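Local structure of glycerophosphoryl diester phosphodiesterase (Agrobacterium tumefaciens str. C58, 3KS6) at residues N101-I106 / V228-R233; S138-A143 / G208-H213; D37-A42 / H50-D55; S18-F23 / H84-E89. The protein belongs to the glycerophosphoryl diester phosphodiesterase family, whose members have a TIM-barrel fold, and binds a magnesium ion. All coordinates share one frame; numbering follows the deposited sequence.

Contact 1: N101-I106 / V228-R233; sequences NFRCEI and VFTTDR. With MG (magnesium ion), chain F.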
loop_
_atom_site.group_PDB
_atom_site.type_symbol
_atom_site.label_atom_id
_atom_site.label_comp_id
_atom_site.label_asym_id
_atom_site.label_seq_id
_atom_site.Cartn_x
_atom_site.Cartn_y
_atom_site.Cartn_z
ATOM N N ASN A 101 -10.709 4.747 -1.261
ATOM C CA ASN A 101 -10.268 4.715 0.115
ATOM C C ASN A 101 -8.791 4.422 0.220
ATOM O O ASN A 101 -8.139 4.243 -0.791
ATOM C CB ASN A 101 -11.109 3.736 0.877
ATOM C CG ASN A 101 -12.547 4.208 0.997
ATOM O OD1 ASN A 101 -12.822 5.408 1.050
ATOM N ND2 ASN A 101 -13.453 3.273 1.036
ATOM N N PHE A 102 -8.270 4.406 1.449
ATOM C CA PHE A 102 -6.829 4.372 1.661
ATOM C C PHE A 102 -6.350 2.979 2.033
ATOM O O PHE A 102 -7.009 2.293 2.834
ATOM C CB PHE A 102 -6.454 5.274 2.851
ATOM C CG PHE A 102 -6.331 6.775 2.555
ATOM C CD1 PHE A 102 -6.435 7.319 1.294
ATOM C CD2 PHE A 102 -5.966 7.624 3.598
ATOM C CE1 PHE A 102 -6.248 8.680 1.078
ATOM C CE2 PHE A 102 -5.769 8.996 3.364
ATOM C CZ PHE A 102 -5.928 9.502 2.092
ATOM N N ARG A 103 -5.189 2.605 1.488
ATOM C CA ARG A 103 -4.416 1.444 1.901
ATOM C C ARG A 103 -3.037 2.043 2.305
ATOM O O ARG A 103 -2.213 2.424 1.463
ATOM C CB ARG A 103 -4.320 0.397 0.779
ATOM C CG ARG A 103 -3.361 -0.786 1.062
ATOM C CD ARG A 103 -3.232 -1.593 -0.164
ATOM N NE ARG A 103 -2.163 -2.588 -0.158
ATOM C CZ ARG A 103 -2.331 -3.894 -0.328
ATOM N NH1 ARG A 103 -3.532 -4.440 -0.567
ATOM N NH2 ARG A 103 -1.253 -4.657 -0.361
ATOM N N CYS A 104 -2.845 2.171 3.597
ATOM C CA CYS A 104 -1.699 2.861 4.165
ATOM C C CYS A 104 -0.622 1.879 4.621
ATOM O O CYS A 104 -0.892 1.068 5.489
ATOM C CB CYS A 104 -2.209 3.681 5.369
ATOM S SG CYS A 104 -0.926 4.549 6.280
ATOM N N GLU A 105 0.594 1.983 4.101
ATOM C CA GLU A 105 1.676 1.071 4.525
ATOM C C GLU A 105 2.603 1.738 5.510
ATOM O O GLU A 105 3.071 2.845 5.267
ATOM C CB GLU A 105 2.488 0.543 3.327
ATOM C CG GLU A 105 3.402 -0.614 3.726
ATOM C CD GLU A 105 4.245 -1.149 2.590
ATOM O OE1 GLU A 105 3.881 -0.950 1.395
ATOM O OE2 GLU A 105 5.320 -1.725 2.908
ATOM N N ILE A 106 2.859 1.045 6.603
ATOM C CA ILE A 106 3.792 1.455 7.659
ATOM C C ILE A 106 5.151 0.813 7.369
ATOM O O ILE A 106 5.310 -0.430 7.442
ATOM C CB ILE A 106 3.295 0.968 9.029
ATOM C CG1 ILE A 106 1.898 1.506 9.314
ATOM C CG2 ILE A 106 4.265 1.425 10.161
ATOM C CD1 ILE A 106 1.841 3.064 9.288
ATOM N N VAL A 228 -7.820 -8.482 -3.419
ATOM C CA VAL A 228 -7.362 -7.177 -3.833
ATOM C C VAL A 228 -5.959 -7.369 -4.373
ATOM O O VAL A 228 -5.280 -8.354 -3.980
ATOM C CB VAL A 228 -7.306 -6.205 -2.642
ATOM C CG1 VAL A 228 -6.382 -6.748 -1.522
ATOM C CG2 VAL A 228 -6.878 -4.763 -3.085
ATOM N N PHE A 229 -5.558 -6.467 -5.271
ATOM C CA PHE A 229 -4.150 -6.362 -5.692
ATOM C C PHE A 229 -3.760 -4.930 -5.864
ATOM O O PHE A 229 -4.598 -4.093 -6.225
ATOM C CB PHE A 229 -3.841 -7.169 -6.961
ATOM C CG PHE A 229 -4.596 -6.722 -8.196
ATOM C CD1 PHE A 229 -4.037 -5.800 -9.038
ATOM C CD2 PHE A 229 -5.820 -7.295 -8.541
ATOM C CE1 PHE A 229 -4.734 -5.333 -10.199
ATOM C CE2 PHE A 229 -6.509 -6.893 -9.711
ATOM C CZ PHE A 229 -5.958 -5.920 -10.536
ATOM N N THR A 230 -2.501 -4.613 -5.545
ATOM C CA THR A 230 -1.932 -3.312 -5.876
ATOM C C THR A 230 -1.267 -3.381 -7.258
ATOM O O THR A 230 -0.749 -4.414 -7.680
ATOM C CB THR A 230 -0.926 -2.826 -4.879
ATOM O OG1 THR A 230 0.160 -3.765 -4.796
ATOM C CG2 THR A 230 -1.622 -2.581 -3.477
ATOM N N THR A 231 -1.343 -2.264 -7.981
ATOM C CA THR A 231 -0.800 -2.165 -9.348
ATOM C C THR A 231 -0.260 -0.793 -9.667
ATOM O O THR A 231 -0.840 0.236 -9.319
ATOM C CB THR A 231 -1.869 -2.539 -10.441
ATOM O OG1 THR A 231 -1.315 -2.473 -11.784
ATOM C CG2 THR A 231 -3.115 -1.636 -10.331
ATOM N N ASP A 232 0.863 -0.785 -10.367
ATOM C CA ASP A 232 1.448 0.440 -10.906
ATOM C C ASP A 232 0.770 0.902 -12.190
ATOM O O ASP A 232 1.134 1.965 -12.707
ATOM C CB ASP A 232 2.949 0.255 -11.209
ATOM C CG ASP A 232 3.811 0.345 -9.983
ATOM O OD1 ASP A 232 3.335 0.839 -8.936
ATOM O OD2 ASP A 232 4.996 -0.058 -10.102
ATOM N N ARG A 233 -0.195 0.113 -12.700
ATOM C CA ARG A 233 -0.934 0.456 -13.923
ATOM C C ARG A 233 -2.457 0.368 -13.690
ATOM O O ARG A 233 -3.147 -0.488 -14.271
ATOM C CB ARG A 233 -0.503 -0.458 -15.079
ATOM C CG ARG A 233 0.938 -0.198 -15.554
ATOM C CD ARG A 233 1.179 -0.822 -16.939
ATOM N NE ARG A 233 2.503 -0.515 -17.530
ATOM C CZ ARG A 233 3.628 -1.229 -17.383
ATOM N NH1 ARG A 233 3.679 -2.311 -16.602
ATOM N NH2 ARG A 233 4.746 -0.849 -18.008
HETATM MG MG MG F . 3.794 0.212 -0.277
HETATM O O HOH W 1 3.982 1.472 -1.974
HETATM O O HOH W 2 5.779 -0.368 -0.573
#
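In the interior of the TIM barrel, Arg103 of strand 101-106 reaches across to Val228 and Thr230 of strand 228-231, a worked example of barrel filling by side chains from strands that are not neighbours. Strands 4-8 and 33-40 lie between the two in the sheet, and the closest pair of CA atoms, those of Arg103 and Thr230, is 9.4 Å apart. One long side chain closes that distance. With CG anti to the backbone N (chi1 172°) and the chain extended as far as NE, Arg103 carries its guanidinium to the far wall. There Thr230 CG2 sits over one face, offset toward the rim, 3.4 Å from Arg103 NE and 3.3 Å above the guanidinium plane. The two side chains meet at about a right angle. Val228 CG1 instead lies in the guanidinium plane, 3.8 Å from Arg103 NH1. Arg103 NH2 and Thr230 OG1 both hydrogen-bond to an unidentified bound molecule, consistent with a pocket here. Arg103 also touches Glu35, which binds magnesium together with Asp37 and Glu105. Two residues along from Arg103 on the same strand, Glu105 extends its own chain into the barrel and bonds the magnesium ion through OE1 at 2.0 Å.

Contact 2: S138-A143 / G208-H213; sequences SSFLLA and GCWAAH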
loop_
_atom_site.group_PDB
_atom_site.type_symbol
_atom_site.label_atom_id
_atom_site.label_comp_id
_atom_site.label_asym_id
_atom_site.label_seq_id
_atom_site.Cartn_x
_atom_site.Cartn_y
_atom_site.Cartn_z
ATOM N N SER A 138 -1.353 -1.667 6.259
ATOM C CA SER A 138 -0.551 -2.807 5.812
ATOM C C SER A 138 0.893 -2.602 6.287
ATOM O O SER A 138 1.276 -1.487 6.569
ATOM C CB SER A 138 -0.540 -2.880 4.292
ATOM O OG SER A 138 0.075 -1.738 3.713
ATOM N N SER A 139 1.652 -3.693 6.403
ATOM C CA SER A 139 3.081 -3.591 6.705
ATOM C C SER A 139 3.716 -4.905 6.427
ATOM O O SER A 139 3.040 -5.937 6.552
ATOM C CB SER A 139 3.295 -3.305 8.190
ATOM O OG SER A 139 4.644 -3.038 8.465
ATOM N N PHE A 140 5.009 -4.897 6.068
ATOM C CA PHE A 140 5.777 -6.153 6.026
ATOM C C PHE A 140 6.238 -6.578 7.425
ATOM O O PHE A 140 6.639 -7.727 7.601
ATOM C CB PHE A 140 7.019 -5.999 5.161
ATOM C CG PHE A 140 6.754 -6.045 3.690
ATOM C CD1 PHE A 140 6.428 -4.892 2.984
ATOM C CD2 PHE A 140 6.806 -7.244 2.998
ATOM C CE1 PHE A 140 6.204 -4.930 1.625
ATOM C CE2 PHE A 140 6.559 -7.271 1.622
ATOM C CZ PHE A 140 6.277 -6.115 0.957
ATOM N N LEU A 141 6.228 -5.644 8.387
ATOM C CA LEU A 141 6.791 -5.858 9.717
ATOM C C LEU A 141 5.750 -6.267 10.742
ATOM O O LEU A 141 4.796 -5.544 11.028
ATOM C CB LEU A 141 7.545 -4.636 10.219
ATOM C CG LEU A 141 9.007 -4.446 9.782
ATOM C CD1 LEU A 141 9.109 -4.333 8.295
ATOM C CD2 LEU A 141 9.667 -3.217 10.427
ATOM N N LEU A 142 5.945 -7.442 11.317
ATOM C CA LEU A 142 5.064 -7.931 12.368
ATOM C C LEU A 142 5.074 -7.029 13.599
ATOM O O LEU A 142 4.056 -6.906 14.283
ATOM C CB LEU A 142 5.420 -9.355 12.802
ATOM C CG LEU A 142 4.983 -10.463 11.880
ATOM C CD1 LEU A 142 5.410 -11.806 12.546
ATOM C CD2 LEU A 142 3.475 -10.420 11.613
ATOM N N ALA A 143 6.205 -6.405 13.909
ATOM C CA ALA A 143 6.235 -5.472 15.038
ATOM C C ALA A 143 5.209 -4.381 14.824
ATOM O O ALA A 143 4.532 -3.972 15.757
ATOM C CB ALA A 143 7.657 -4.805 15.199
ATOM N N GLY A 208 -4.810 -11.689 -0.757
ATOM C CA GLY A 208 -4.613 -10.750 -1.833
ATOM C C GLY A 208 -3.170 -10.657 -2.303
ATOM O O GLY A 208 -2.289 -11.362 -1.793
ATOM N N CYS A 209 -2.929 -9.784 -3.278
ATOM C CA CYS A 209 -1.622 -9.694 -3.903
ATOM C C CYS A 209 -1.112 -8.276 -4.086
ATOM O O CYS A 209 -1.829 -7.269 -3.894
ATOM C CB CYS A 209 -1.600 -10.452 -5.252
ATOM S SG CYS A 209 -2.139 -12.154 -5.141
ATOM N N TRP A 210 0.168 -8.190 -4.417
ATOM C CA TRP A 210 0.823 -6.927 -4.731
ATOM C C TRP A 210 1.846 -7.159 -5.853
ATOM O O TRP A 210 2.134 -8.307 -6.248
ATOM C CB TRP A 210 1.449 -6.254 -3.489
ATOM C CG TRP A 210 2.244 -7.156 -2.606
ATOM C CD1 TRP A 210 1.776 -7.922 -1.623
ATOM C CD2 TRP A 210 3.672 -7.356 -2.640
ATOM N NE1 TRP A 210 2.810 -8.626 -1.027
ATOM C CE2 TRP A 210 3.985 -8.273 -1.630
ATOM C CE3 TRP A 210 4.714 -6.826 -3.413
ATOM C CZ2 TRP A 210 5.283 -8.712 -1.406
ATOM C CZ3 TRP A 210 5.994 -7.243 -3.178
ATOM C CH2 TRP A 210 6.276 -8.177 -2.183
ATOM N N ALA A 211 2.280 -6.064 -6.430
ATOM C CA ALA A 211 3.246 -6.017 -7.542
ATOM C C ALA A 211 2.688 -6.520 -8.871
ATOM O O ALA A 211 3.441 -7.026 -9.694
ATOM C CB ALA A 211 4.603 -6.729 -7.191
ATOM N N ALA A 212 1.371 -6.363 -9.075
ATOM C CA ALA A 212 0.696 -6.824 -10.304
ATOM C C ALA A 212 0.710 -5.689 -11.314
ATOM O O ALA A 212 -0.262 -4.964 -11.456
ATOM C CB ALA A 212 -0.692 -7.237 -10.011
ATOM N N HIS A 213 1.828 -5.539 -12.005
ATOM C CA HIS A 213 2.057 -4.379 -12.880
ATOM C C HIS A 213 1.875 -4.623 -14.384
ATOM O O HIS A 213 1.658 -3.659 -15.130
ATOM C CB HIS A 213 3.454 -3.833 -12.624
ATOM C CG HIS A 213 3.732 -3.542 -11.187
ATOM N ND1 HIS A 213 2.817 -2.946 -10.343
ATOM C CD2 HIS A 213 4.830 -3.772 -10.441
ATOM C CE1 HIS A 213 3.352 -2.799 -9.145
ATOM N NE2 HIS A 213 4.575 -3.303 -9.174
#
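The backbones that carry Phe140 and Trp210 stay well apart, with 11.9 Å between Phe140 CA and Trp210 CA: one leaves strand 135-139 and turns into a helix at Leu142, while the other runs off the end of strand 206-210 into a loop. Only their aromatic side chains bridge the gap, approaching from opposite directions. Trp210 CG lies between backbone N and carbonyl carbon (chi1 46°), bringing the indole toward Phe140. The result is an offset edge-to-face (T-shaped) pair in which Phe140 supplies the edge and Trp210 the face. The planes stand at 83°, and the centroid of the Phe140 ring is 5.2 Å from that of the six-membered ring of Trp210. The tightest approach, 3.6 Å, is between Phe140 CE2 and Trp210 CZ2, and Phe140 CZ stands above the indole face toward its rim. Phe140 follows strand 135-139 and Trp210 ends strand 206-210, both at the C-terminal side of the TIM-barrel strands, where active sites of this fold lie; strands 156-160 and 184-188 separate them in the sheet. Leu159 from the first of these touches both rings. The indole is held by a hydrogen bond from Trp210 NE1 to the backbone O of Gly186, which restrains the face that Phe140 meets, and it also forms an edge-to-face pair with His188. On the other partner's side, Ser139 OG accepts from Leu141 N at 3.1 Å, an ST turn that brackets Phe140 just before the helix. Acetate is bound beside Phe140, and Trp210 also packs on Thr230.

Contact 3: D37-A42 / H50-D55; sequences DLHPTA and HDPTLD. With MG (magnesium ion), chain F.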
loop_
_atom_site.group_PDB
_atom_site.type_symbol
_atom_site.label_atom_id
_atom_site.label_comp_id
_atom_site.label_asym_id
_atom_site.label_seq_id
_atom_site.Cartn_x
_atom_site.Cartn_y
_atom_site.Cartn_z
ATOM N N ASP A 37 2.805 4.823 1.165
ATOM C CA ASP A 37 3.686 4.554 2.309
ATOM C C ASP A 37 3.980 5.911 2.971
ATOM O O ASP A 37 3.929 6.943 2.327
ATOM C CB ASP A 37 5.000 3.940 1.823
ATOM C CG ASP A 37 4.807 2.958 0.681
ATOM O OD1 ASP A 37 4.343 1.809 0.924
ATOM O OD2 ASP A 37 5.112 3.333 -0.473
ATOM N N LEU A 38 4.317 5.894 4.250
ATOM C CA LEU A 38 4.487 7.129 5.017
ATOM C C LEU A 38 5.769 7.073 5.812
ATOM O O LEU A 38 6.155 5.994 6.267
ATOM C CB LEU A 38 3.296 7.318 5.992
ATOM C CG LEU A 38 1.851 7.429 5.446
ATOM C CD1 LEU A 38 0.803 7.520 6.610
ATOM C CD2 LEU A 38 1.734 8.616 4.511
ATOM N N HIS A 39 6.407 8.236 6.003
ATOM C CA HIS A 39 7.606 8.393 6.848
ATOM C C HIS A 39 7.545 9.678 7.670
ATOM O O HIS A 39 6.972 10.683 7.223
ATOM C CB HIS A 39 8.864 8.433 5.973
ATOM C CG HIS A 39 9.097 7.173 5.205
ATOM N ND1 HIS A 39 9.800 6.104 5.719
ATOM C CD2 HIS A 39 8.655 6.790 3.988
ATOM C CE1 HIS A 39 9.805 5.130 4.827
ATOM N NE2 HIS A 39 9.115 5.521 3.772
ATOM N N PRO A 40 8.105 9.660 8.883
ATOM C CA PRO A 40 8.166 10.883 9.665
ATOM C C PRO A 40 9.330 11.757 9.257
ATOM O O PRO A 40 10.337 11.224 8.808
ATOM C CB PRO A 40 8.383 10.359 11.079
ATOM C CG PRO A 40 9.161 9.093 10.884
ATOM C CD PRO A 40 8.694 8.522 9.598
ATOM N N THR A 41 9.191 13.080 9.401
ATOM C CA THR A 41 10.311 14.009 9.260
ATOM C C THR A 41 10.927 14.279 10.635
ATOM O O THR A 41 10.417 13.804 11.661
ATOM C CB THR A 41 9.887 15.336 8.660
ATOM O OG1 THR A 41 9.027 16.006 9.598
ATOM C CG2 THR A 41 9.189 15.104 7.290
ATOM N N ALA A 42 12.050 14.997 10.669
ATOM C CA ALA A 42 12.710 15.296 11.946
ATOM C C ALA A 42 11.868 16.217 12.835
ATOM O O ALA A 42 11.904 16.089 14.061
ATOM C CB ALA A 42 14.137 15.898 11.726
ATOM N N HIS A 50 7.858 6.326 -0.746
ATOM C CA HIS A 50 8.111 4.902 -0.572
ATOM C C HIS A 50 9.364 4.611 0.268
ATOM O O HIS A 50 9.243 4.083 1.373
ATOM C CB HIS A 50 8.213 4.202 -1.934
ATOM C CG HIS A 50 8.592 2.770 -1.806
ATOM N ND1 HIS A 50 9.769 2.261 -2.320
ATOM C CD2 HIS A 50 7.990 1.757 -1.147
ATOM C CE1 HIS A 50 9.859 0.986 -1.984
ATOM N NE2 HIS A 50 8.788 0.656 -1.280
ATOM N N ASP A 51 10.557 4.965 -0.233
ATOM C CA ASP A 51 11.788 4.666 0.509
ATOM C C ASP A 51 11.934 5.597 1.727
ATOM O O ASP A 51 11.380 6.703 1.744
ATOM C CB ASP A 51 13.036 4.842 -0.362
ATOM C CG ASP A 51 13.218 3.755 -1.395
ATOM O OD1 ASP A 51 12.680 2.639 -1.254
ATOM O OD2 ASP A 51 13.941 4.054 -2.359
ATOM N N PRO A 52 12.692 5.166 2.744
ATOM C CA PRO A 52 12.934 6.029 3.888
ATOM C C PRO A 52 13.917 7.141 3.543
ATOM O O PRO A 52 14.192 7.995 4.392
ATOM C CB PRO A 52 13.504 5.069 4.936
ATOM C CG PRO A 52 14.133 3.976 4.147
ATOM C CD PRO A 52 13.313 3.834 2.908
ATOM N N THR A 53 14.462 7.104 2.328
ATOM C CA THR A 53 15.372 8.126 1.822
ATOM C C THR A 53 14.827 8.691 0.526
ATOM O O THR A 53 14.017 8.072 -0.179
ATOM C CB THR A 53 16.781 7.582 1.561
ATOM O OG1 THR A 53 16.703 6.562 0.567
ATOM C CG2 THR A 53 17.440 7.028 2.858
ATOM N N LEU A 54 15.272 9.892 0.214
ATOM C CA LEU A 54 14.830 10.584 -0.975
ATOM C C LEU A 54 15.605 10.228 -2.257
ATOM O O LEU A 54 15.210 10.642 -3.311
ATOM C CB LEU A 54 14.904 12.096 -0.732
ATOM C CG LEU A 54 13.926 12.722 0.296
ATOM C CD1 LEU A 54 14.048 14.271 0.289
ATOM C CD2 LEU A 54 12.460 12.317 0.053
ATOM N N ASP A 55 16.673 9.439 -2.153
ATOM C CA ASP A 55 17.631 9.245 -3.251
ATOM C C ASP A 55 17.050 8.717 -4.564
ATOM O O ASP A 55 17.311 9.279 -5.614
ATOM C CB ASP A 55 18.772 8.317 -2.823
ATOM C CG ASP A 55 19.505 8.793 -1.554
ATOM O OD1 ASP A 55 18.871 9.302 -0.627
ATOM O OD2 ASP A 55 20.742 8.622 -1.488
HETATM MG MG MG F . 3.794 0.212 -0.277
HETATM O O HOH W 1 3.982 1.472 -1.974
HETATM O O HOH W 2 5.779 -0.368 -0.573
#
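His39 lays one face of its imidazole against Pro52, whose CA stands over that face, 3.7 Å from the ring centroid, a CH-pi contact displaced toward the rim. The closest atoms are His39 CE1 and Pro52 CA at 3.4 Å. At its edge the same ring gives a hydrogen bond from His39 NE2 to His50 O, 2.8 Å long and nearly straight at 161°. The acceptor lies close to the imidazole plane, whereas the donor sits well above the carbonyl plane. With His39 ND1 hydrogen-bonded to Tyr115 OH, both nitrogens are engaged and the rotation of the ring is fixed; His50 O takes a second bond, from Lys107 NZ. This pins the loop 50-55 to strand 33-40 of the TIM barrel, which pairs antiparallel with strand 46-48 just before the loop, so that the chain returns to the barrel mouth beside the metal site. There Asp37 and His50 lie side by side, pointing the same way. The carboxylate and imidazole planes are 62° apart, and Asp37 OD2 comes to the ring edge, 3.3 Å from His50 CD2. Having CG anti to the backbone N (chi1 175°) sets the His50 ring alongside the Asp37 carboxylate. Asp37 divides its oxygens: OD1 bonds the magnesium ion at 2.1 Å, while OD2 accepts a hydrogen bond of 2.6 Å from water 1, itself a ligand of the metal. Glu35 and Glu105 supply the other protein ligands.

Contact 4: S18-F23 / H84-E89; sequences STPHGF and HPMTLE
Met86 packs closely on Phe23 and more loosely on Pro20, and the contact opens from a buried inner end to a partly exposed outer one. At the inner end the selenium of Met86, a selenomethionine in this crystal, lies 3.6 Å from Phe23 CD2 and 4.8 Å from the ring centroid, a Met-aromatic contact. Its approach is oblique, 64° off the ring normal. CG of Met86 lies anti to the carbonyl carbon (chi1 -55°) and chi2 is extended, which together carry SE to Phe23. Phe23 is further enclosed by Val34, Phe36 and Val48. Farther out the fit relaxes: Pro20 CG and Met86 CG are 4.0 Å apart, and of His84 only the backbone approaches, its O 4.0 Å from Pro20 CD. The His84 side chain leaves its backbone away from 18-23, and its ND1 hydrogen-bonds to Ala75 O. Between the two backbones, where no direct hydrogen bond forms, water 3 donates to Ser18 O at 2.6 Å and accepts from Met86 N at 2.9 Å. Helix 20-27 is capped by Thr19, whose OG1 accepts from Gly22 N at 3.0 Å. The arrangement belongs to the outer layer of the TIM barrel, where helix 20-27, the crossover of a beta-alpha-beta unit between parallel strands 4-8 and 33-40, packs on Met86, just ahead of helix 88-95, and on Leu91 and Leu94 of that helix.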
loop_
_atom_site.group_PDB
_atom_site.type_symbol
_atom_site.label_atom_id
_atom_site.label_comp_id
_atom_site.label_asym_id
_atom_site.label_seq_id
_atom_site.Cartn_x
_atom_site.Cartn_y
_atom_site.Cartn_z
ATOM N N SER A 18 4.406 8.250 -6.271
ATOM C CA SER A 18 3.840 9.033 -5.160
ATOM C C SER A 18 3.732 10.521 -5.471
ATOM O O SER A 18 4.038 11.396 -4.625
ATOM C CB SER A 18 4.648 8.807 -3.853
ATOM O OG SER A 18 4.783 7.434 -3.582
ATOM N N THR A 19 3.249 10.829 -6.671
ATOM C CA THR A 19 3.190 12.217 -7.114
ATOM C C THR A 19 1.802 12.788 -6.922
ATOM O O THR A 19 0.808 12.035 -6.991
ATOM C CB THR A 19 3.502 12.359 -8.635
ATOM O OG1 THR A 19 2.592 11.545 -9.384
ATOM C CG2 THR A 19 5.001 11.991 -8.970
ATOM N N PRO A 20 1.710 14.122 -6.752
ATOM C CA PRO A 20 0.397 14.756 -6.748
ATOM C C PRO A 20 -0.467 14.395 -7.977
ATOM O O PRO A 20 -1.670 14.141 -7.846
ATOM C CB PRO A 20 0.745 16.253 -6.737
ATOM C CG PRO A 20 2.061 16.317 -6.033
ATOM C CD PRO A 20 2.796 15.090 -6.480
ATOM N N HIS A 21 0.128 14.363 -9.168
ATOM C CA HIS A 21 -0.629 13.965 -10.378
ATOM C C HIS A 21 -1.210 12.545 -10.246
ATOM O O HIS A 21 -2.398 12.324 -10.521
ATOM C CB HIS A 21 0.269 14.091 -11.613
ATOM C CG HIS A 21 -0.425 13.802 -12.902
ATOM N ND1 HIS A 21 0.260 13.549 -14.072
ATOM C CD2 HIS A 21 -1.741 13.698 -13.207
ATOM C CE1 HIS A 21 -0.608 13.333 -15.046
ATOM N NE2 HIS A 21 -1.826 13.410 -14.545
ATOM N N GLY A 22 -0.396 11.588 -9.786
ATOM C CA GLY A 22 -0.917 10.224 -9.645
ATOM C C GLY A 22 -1.998 10.117 -8.597
ATOM O O GLY A 22 -3.052 9.527 -8.822
ATOM N N PHE A 23 -1.778 10.729 -7.444
ATOM C CA PHE A 23 -2.793 10.622 -6.414
ATOM C C PHE A 23 -4.115 11.332 -6.809
ATOM O O PHE A 23 -5.199 10.889 -6.423
ATOM C CB PHE A 23 -2.272 11.128 -5.079
ATOM C CG PHE A 23 -1.222 10.251 -4.454
ATOM C CD1 PHE A 23 -1.504 8.931 -4.129
ATOM C CD2 PHE A 23 0.028 10.758 -4.106
ATOM C CE1 PHE A 23 -0.566 8.120 -3.540
ATOM C CE2 PHE A 23 0.960 9.929 -3.498
ATOM C CZ PHE A 23 0.649 8.611 -3.205
ATOM N N HIS A 84 6.595 18.220 -5.778
ATOM C CA HIS A 84 7.340 17.905 -4.556
ATOM C C HIS A 84 6.639 16.805 -3.746
ATOM O O HIS A 84 5.438 16.551 -3.930
ATOM C CB HIS A 84 7.527 19.181 -3.684
ATOM C CG HIS A 84 8.077 20.350 -4.443
ATOM N ND1 HIS A 84 9.380 20.391 -4.896
ATOM C CD2 HIS A 84 7.499 21.508 -4.846
ATOM C CE1 HIS A 84 9.574 21.514 -5.568
ATOM N NE2 HIS A 84 8.458 22.219 -5.533
ATOM N N PRO A 85 7.385 16.124 -2.875
ATOM C CA PRO A 85 6.740 15.157 -1.997
ATOM C C PRO A 85 5.568 15.736 -1.207
ATOM O O PRO A 85 5.624 16.897 -0.763
ATOM C CB PRO A 85 7.861 14.726 -1.044
ATOM C CG PRO A 85 9.114 14.917 -1.833
ATOM C CD PRO A 85 8.853 16.128 -2.715
HETATM N N MSE A 86 4.525 14.932 -1.048
HETATM C CA MSE A 86 3.311 15.331 -0.315
HETATM C C MSE A 86 3.357 14.989 1.164
HETATM O O MSE A 86 4.068 14.058 1.598
HETATM C CB MSE A 86 2.070 14.629 -0.878
HETATM C CG MSE A 86 1.811 14.797 -2.364
HETATM SE SE MSE A 86 0.036 14.125 -2.834
HETATM C CE MSE A 86 -1.090 15.520 -2.255
ATOM N N THR A 87 2.568 15.746 1.937
ATOM C CA THR A 87 2.279 15.406 3.311
ATOM C C THR A 87 1.008 14.549 3.342
ATOM O O THR A 87 0.223 14.526 2.379
ATOM C CB THR A 87 2.056 16.663 4.204
ATOM O OG1 THR A 87 0.916 17.388 3.716
ATOM C CG2 THR A 87 3.302 17.542 4.238
ATOM N N LEU A 88 0.812 13.828 4.443
ATOM C CA LEU A 88 -0.408 13.049 4.611
ATOM C C LEU A 88 -1.637 13.989 4.488
ATOM O O LEU A 88 -2.630 13.665 3.806
ATOM C CB LEU A 88 -0.406 12.299 5.962
ATOM C CG LEU A 88 -1.651 11.471 6.334
ATOM C CD1 LEU A 88 -2.046 10.459 5.234
ATOM C CD2 LEU A 88 -1.457 10.791 7.700
ATOM N N GLU A 89 -1.575 15.158 5.120
ATOM C CA GLU A 89 -2.690 16.112 5.080
ATOM C C GLU A 89 -3.084 16.500 3.656
ATOM O O GLU A 89 -4.279 16.571 3.287
ATOM C CB GLU A 89 -2.317 17.386 5.873
ATOM C CG GLU A 89 -3.367 18.495 5.734
ATOM C CD GLU A 89 -3.010 19.811 6.427
ATOM O OE1 GLU A 89 -1.816 20.070 6.689
ATOM O OE2 GLU A 89 -3.964 20.583 6.687
HETATM O O HOH W 3 4.737 12.316 -2.297
#

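All four contacts belong to one barrel, but their chemistry changes with depth. Contact 1 is the core contact, wholly buried and spanning the barrel interior; contact 2 is a surface pair of aromatic rings, and contacts 3 and 4 are partly buried. Contacts 1 and 3 share the metal: Glu105 and Asp37 bring their carboxylates to the same magnesium ion from neighbouring strands, although the contact centres are about 17 Å apart. Contacts 1 and 2 meet where 208-213 and 228-233 run next to each other, with Arg233 NH1 hydrogen-bonded to His213 O. Contact 4, apolar between its side chains, touches contact 3 through Leu38 and Leu88, linking the helical layer to a metal-bearing strand.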